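Local coordinates for protein citryl-CoA lyase (Hydrogenobacter thermophilus, PDB 6HXP) that probably cleaves citryl-CoA to acetyl-CoA and oxaloacetate, as a citrate synthase family member that binds coenzyme A, at residues Ala74-Val88 / His221-Lys234. Numbering follows the deposited sequence.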
loop_
_atom_site.group_PDB
_atom_site.type_symbol
_atom_site.label_atom_id
_atom_site.label_comp_id
_atom_site.label_asym_id
_atom_site.label_seq_id
_atom_site.Cartn_x
_atom_site.Cartn_y
_atom_site.Cartn_z
ATOM N N ALA A 74 1.275 2.531 -9.989
ATOM C CA ALA A 74 2.445 3.226 -9.432
ATOM C C ALA A 74 2.518 4.672 -9.870
ATOM O O ALA A 74 2.748 5.582 -9.073
ATOM C CB ALA A 74 3.723 2.516 -9.867
ATOM N N ARG A 75 2.327 4.904 -11.174
ATOM C CA ARG A 75 2.410 6.252 -11.694
ATOM C C ARG A 75 1.222 7.125 -11.281
ATOM O O ARG A 75 1.395 8.314 -11.036
ATOM C CB ARG A 75 2.563 6.213 -13.223
ATOM C CG ARG A 75 3.874 5.543 -13.627
ATOM C CD ARG A 75 4.091 5.450 -15.145
ATOM N NE ARG A 75 4.523 6.750 -15.600
ATOM C CZ ARG A 75 5.617 7.100 -16.303
ATOM N NH1 ARG A 75 6.496 6.164 -16.759
ATOM N NH2 ARG A 75 5.831 8.361 -16.589
ATOM N N SER A 76 0.032 6.551 -11.153
ATOM C CA SER A 76 -1.153 7.292 -10.694
ATOM C C SER A 76 -0.954 7.698 -9.227
ATOM O O SER A 76 -1.216 8.849 -8.877
ATOM C CB SER A 76 -2.433 6.466 -10.842
ATOM O OG SER A 76 -2.650 6.206 -12.218
ATOM N N VAL A 77 -0.454 6.807 -8.370
ATOM C CA VAL A 77 -0.158 7.183 -6.991
ATOM C C VAL A 77 0.918 8.286 -6.937
ATOM O O VAL A 77 0.767 9.254 -6.211
ATOM C CB VAL A 77 0.197 5.937 -6.181
ATOM C CG1 VAL A 77 0.843 6.293 -4.859
ATOM C CG2 VAL A 77 -1.073 5.121 -5.941
ATOM N N ALA A 78 1.969 8.174 -7.758
ATOM C CA ALA A 78 2.973 9.219 -7.812
ATOM C C ALA A 78 2.334 10.552 -8.232
ATOM O O ALA A 78 2.630 11.604 -7.635
ATOM C CB ALA A 78 4.035 8.838 -8.837
ATOM N N SER A 79 1.439 10.510 -9.216
ATOM C CA SER A 79 0.726 11.696 -9.724
ATOM C C SER A 79 -0.096 12.411 -8.623
ATOM O O SER A 79 -0.328 13.640 -8.683
ATOM C CB SER A 79 -0.163 11.302 -10.894
ATOM O OG SER A 79 -0.575 12.459 -11.637
ATOM N N GLY A 80 -0.575 11.641 -7.641
ATOM C CA GLY A 80 -1.290 12.212 -6.517
ATOM C C GLY A 80 -0.392 13.050 -5.602
ATOM O O GLY A 80 -0.895 13.749 -4.708
ATOM N N GLY A 81 0.920 12.995 -5.803
ATOM C CA GLY A 81 1.905 13.792 -5.065
ATOM C C GLY A 81 2.451 13.028 -3.881
ATOM O O GLY A 81 2.184 13.325 -2.713
ATOM N N ASN A 82 3.204 11.989 -4.188
ATOM C CA ASN A 82 3.720 11.074 -3.193
ATOM C C ASN A 82 5.204 10.799 -3.412
ATOM O O ASN A 82 5.735 10.971 -4.520
ATOM C CB ASN A 82 2.960 9.751 -3.258
ATOM C CG ASN A 82 1.627 9.817 -2.609
ATOM O OD1 ASN A 82 1.536 9.938 -1.348
ATOM N ND2 ASN A 82 0.552 9.805 -3.367
ATOM N N SER A 83 5.872 10.374 -2.351
ATOM C CA SER A 83 7.275 10.014 -2.387
ATOM C C SER A 83 7.451 8.764 -3.236
ATOM O O SER A 83 6.539 7.936 -3.442
ATOM C CB SER A 83 7.760 9.753 -0.965
ATOM O OG SER A 83 9.159 9.498 -0.894
ATOM N N LEU A 84 8.639 8.592 -3.744
ATOM C CA LEU A 84 8.921 7.473 -4.621
ATOM C C LEU A 84 8.594 6.103 -4.017
ATOM O O LEU A 84 8.066 5.236 -4.724
ATOM C CB LEU A 84 10.369 7.582 -5.078
ATOM C CG LEU A 84 10.810 6.567 -6.115
ATOM C CD1 LEU A 84 11.680 7.204 -7.154
ATOM C CD2 LEU A 84 11.489 5.374 -5.465
ATOM N N ASN A 85 8.840 5.886 -2.710
ATOM C CA ASN A 85 8.497 4.587 -2.140
ATOM C C ASN A 85 7.024 4.274 -2.204
ATOM O O ASN A 85 6.630 3.119 -2.327
ATOM C CB ASN A 85 8.962 4.446 -0.713
ATOM C CG ASN A 85 8.282 5.360 0.251
ATOM O OD1 ASN A 85 8.323 6.618 0.055
ATOM N ND2 ASN A 85 7.607 4.818 1.274
ATOM N N VAL A 86 6.191 5.312 -2.061
ATOM C CA VAL A 86 4.751 5.131 -2.036
ATOM C C VAL A 86 4.234 4.715 -3.417
ATOM O O VAL A 86 3.448 3.773 -3.546
ATOM C CB VAL A 86 4.083 6.396 -1.508
ATOM C CG1 VAL A 86 2.551 6.288 -1.555
ATOM C CG2 VAL A 86 4.540 6.747 -0.099
ATOM N N GLY A 87 4.733 5.351 -4.489
ATOM C CA GLY A 87 4.354 4.934 -5.818
ATOM C C GLY A 87 4.815 3.513 -6.121
ATOM O O GLY A 87 4.094 2.703 -6.696
ATOM N N VAL A 88 6.087 3.188 -5.737
ATOM C CA VAL A 88 6.562 1.843 -6.029
ATOM C C VAL A 88 5.723 0.804 -5.314
ATOM O O VAL A 88 5.342 -0.224 -5.875
ATOM C CB VAL A 88 8.048 1.710 -5.653
ATOM C CG1 VAL A 88 8.520 0.252 -5.730
ATOM C CG2 VAL A 88 8.905 2.600 -6.555
ATOM N N HIS A 221 9.764 3.957 -13.467
ATOM C CA HIS A 221 8.475 4.547 -13.860
ATOM C C HIS A 221 8.026 5.645 -12.880
ATOM O O HIS A 221 7.566 6.692 -13.307
ATOM C CB HIS A 221 7.394 3.461 -13.957
ATOM C CG HIS A 221 7.454 2.738 -15.254
ATOM N ND1 HIS A 221 6.869 3.250 -16.405
ATOM C CD2 HIS A 221 8.104 1.578 -15.571
ATOM C CE1 HIS A 221 7.175 2.386 -17.374
ATOM N NE2 HIS A 221 7.939 1.378 -16.930
ATOM N N VAL A 222 8.148 5.385 -11.587
ATOM C CA VAL A 222 7.732 6.376 -10.617
ATOM C C VAL A 222 8.632 7.600 -10.658
ATOM O O VAL A 222 8.169 8.737 -10.614
ATOM C CB VAL A 222 7.669 5.740 -9.218
ATOM C CG1 VAL A 222 7.411 6.804 -8.139
ATOM C CG2 VAL A 222 6.597 4.685 -9.184
ATOM N N TYR A 223 9.934 7.372 -10.772
ATOM C CA TYR A 223 10.868 8.499 -10.875
ATOM C C TYR A 223 10.524 9.330 -12.130
ATOM O O TYR A 223 10.542 10.560 -12.102
ATOM C CB TYR A 223 12.315 7.975 -10.930
ATOM C CG TYR A 223 13.328 9.052 -11.233
ATOM C CD1 TYR A 223 13.792 9.909 -10.238
ATOM C CD2 TYR A 223 13.785 9.250 -12.524
ATOM C CE1 TYR A 223 14.726 10.913 -10.534
ATOM C CE2 TYR A 223 14.615 10.321 -12.840
ATOM C CZ TYR A 223 15.110 11.120 -11.835
ATOM O OH TYR A 223 15.969 12.136 -12.220
ATOM N N GLU A 224 10.289 8.673 -13.256
ATOM C CA GLU A 224 9.950 9.382 -14.482
ATOM C C GLU A 224 8.664 10.193 -14.299
ATOM O O GLU A 224 8.599 11.378 -14.674
ATOM C CB GLU A 224 9.835 8.388 -15.645
ATOM C CG GLU A 224 9.657 9.094 -16.976
ATOM C CD GLU A 224 9.591 8.143 -18.142
ATOM O OE1 GLU A 224 8.746 7.230 -18.128
ATOM O OE2 GLU A 224 10.421 8.292 -19.075
ATOM N N GLU A 225 7.638 9.596 -13.662
ATOM C CA GLU A 225 6.394 10.324 -13.457
ATOM C C GLU A 225 6.644 11.577 -12.565
ATOM O O GLU A 225 6.119 12.655 -12.845
ATOM C CB GLU A 225 5.359 9.431 -12.775
ATOM C CG GLU A 225 3.966 10.043 -12.716
ATOM C CD GLU A 225 3.273 10.183 -14.058
ATOM O OE1 GLU A 225 3.516 9.328 -14.948
ATOM O OE2 GLU A 225 2.461 11.131 -14.222
ATOM N N LEU A 226 7.409 11.416 -11.489
ATOM C CA LEU A 226 7.655 12.521 -10.562
ATOM C C LEU A 226 8.491 13.651 -11.125
ATOM O O LEU A 226 8.343 14.776 -10.654
ATOM C CB LEU A 226 8.329 12.006 -9.295
ATOM C CG LEU A 226 7.475 11.102 -8.397
ATOM C CD1 LEU A 226 8.308 10.512 -7.258
ATOM C CD2 LEU A 226 6.259 11.883 -7.839
ATOM N N THR A 227 9.390 13.357 -12.068
ATOM C CA THR A 227 10.339 14.339 -12.573
ATOM C C THR A 227 10.021 14.854 -13.940
ATOM O O THR A 227 10.649 15.841 -14.357
ATOM C CB THR A 227 11.760 13.738 -12.540
ATOM O OG1 THR A 227 11.841 12.622 -13.437
ATOM C CG2 THR A 227 12.188 13.371 -11.119
ATOM N N THR A 228 9.081 14.230 -14.681
ATOM C CA THR A 228 8.773 14.699 -16.036
ATOM C C THR A 228 7.324 15.113 -16.261
ATOM O O THR A 228 7.026 15.604 -17.347
ATOM C CB THR A 228 9.195 13.655 -17.087
ATOM O OG1 THR A 228 8.328 12.544 -17.076
ATOM C CG2 THR A 228 10.606 13.183 -16.913
ATOM N N GLU A 229 6.424 14.903 -15.307
ATOM C CA GLU A 229 5.021 15.184 -15.478
ATOM C C GLU A 229 4.558 16.093 -14.380
ATOM O O GLU A 229 5.100 16.080 -13.266
ATOM C CB GLU A 229 4.219 13.874 -15.418
ATOM C CG GLU A 229 4.595 12.857 -16.494
ATOM C CD GLU A 229 4.125 13.219 -17.891
ATOM O OE1 GLU A 229 3.384 14.215 -18.039
ATOM O OE2 GLU A 229 4.451 12.460 -18.830
ATOM N N LYS A 230 3.542 16.891 -14.688
ATOM C CA LYS A 230 2.989 17.764 -13.689
ATOM C C LYS A 230 2.183 16.928 -12.706
ATOM O O LYS A 230 1.494 15.977 -13.108
ATOM C CB LYS A 230 2.047 18.790 -14.350
ATOM C CG LYS A 230 2.737 19.681 -15.365
ATOM C CD LYS A 230 1.724 20.605 -16.054
ATOM C CE LYS A 230 2.328 21.391 -17.196
ATOM N NZ LYS A 230 1.293 22.165 -17.945
ATOM N N PRO A 231 2.188 17.276 -11.414
ATOM C CA PRO A 231 1.320 16.552 -10.489
ATOM C C PRO A 231 -0.133 16.596 -10.954
ATOM O O PRO A 231 -0.618 17.577 -11.556
ATOM C CB PRO A 231 1.495 17.293 -9.157
ATOM C CG PRO A 231 2.859 17.958 -9.287
ATOM C CD PRO A 231 2.937 18.358 -10.732
ATOM N N PHE A 232 -0.824 15.493 -10.689
ATOM C CA PHE A 232 -2.225 15.297 -11.007
ATOM C C PHE A 232 -2.484 15.141 -12.500
ATOM O O PHE A 232 -3.642 15.144 -12.912
ATOM C CB PHE A 232 -3.109 16.408 -10.390
ATOM C CG PHE A 232 -4.455 15.921 -9.880
ATOM C CD1 PHE A 232 -4.538 15.044 -8.814
ATOM C CD2 PHE A 232 -5.634 16.348 -10.469
ATOM C CE1 PHE A 232 -5.779 14.624 -8.330
ATOM C CE2 PHE A 232 -6.879 15.960 -9.950
ATOM C CZ PHE A 232 -6.939 15.065 -8.912
ATOM N N SER A 233 -1.433 14.903 -13.324
ATOM C CA SER A 233 -1.639 14.717 -14.747
ATOM C C SER A 233 -2.303 13.380 -15.074
ATOM O O SER A 233 -2.915 13.271 -16.141
ATOM C CB SER A 233 -0.327 14.883 -15.509
ATOM O OG SER A 233 0.568 13.842 -15.230
ATOM N N LYS A 234 -2.213 12.380 -14.183
ATOM C CA LYS A 234 -2.824 11.065 -14.439
ATOM C C LYS A 234 -4.252 11.033 -13.913
ATOM O O LYS A 234 -4.539 10.655 -12.770
ATOM C CB LYS A 234 -2.005 9.927 -13.831
ATOM C CG LYS A 234 -0.624 9.834 -14.463
ATOM C CD LYS A 234 -0.666 9.615 -15.998
ATOM C CE LYS A 234 0.675 9.345 -16.661
ATOM N NZ LYS A 234 1.465 10.589 -16.793
HETATM O O HOH W 1 6.832 10.378 -18.585
HETATM O O HOH W 2 1.805 13.169 -12.700
#
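Ala-74 meets Val-222 through its methyl group, CB lying 3.7 Å from CG2 of the valine. At Arg-75 the contact turns ionic: the side chain, bent at chi3, lays its guanidinium over the carbonyl O of His-221. NE and NH2 grip the single oxygen OE1 of Glu-225 side-on, NE at 2.8 Å through the anti lone pair. NH1 makes a nearly straight bond (171°) to OE1 of Glu-224 and a second, in the guanidinium plane, to ND1 of His-221, whose NE2 is held by Asp-63. Replacing Arg-75 by an alanine would probably leave Glu-224 and Glu-225 without their arginine mate and ND1 of His-221 without its donor. Lys-234 NZ extends the network, reaching OE2 of Glu-225 at 2.8 Å, while Glu-224 also bonds Thr-7 of the second subunit. Ala-78 packs on Val-222 and Leu-226. In this largely helical citrate synthase fold, helix 206-228 thus lies against the helical hairpin of 69-79 and 84-93, its segment 221-228 running at a crossing angle of -34° to 74-79. Ser-79 joins the hairpin to the type II turn 230-233 beyond that helix: its O accepts from Phe-232 N (2.8 Å), and its OG, anti to the backbone N (chi1 -164°), accepts from Lys-234 N (3.0 Å). Leu-84 O lies 3.8 Å from Val-222 CG1, and Val-222 fits as a knob among Ala-74, Ala-78, Leu-84 and Gly-87, where a CB on the glycine would clash with it.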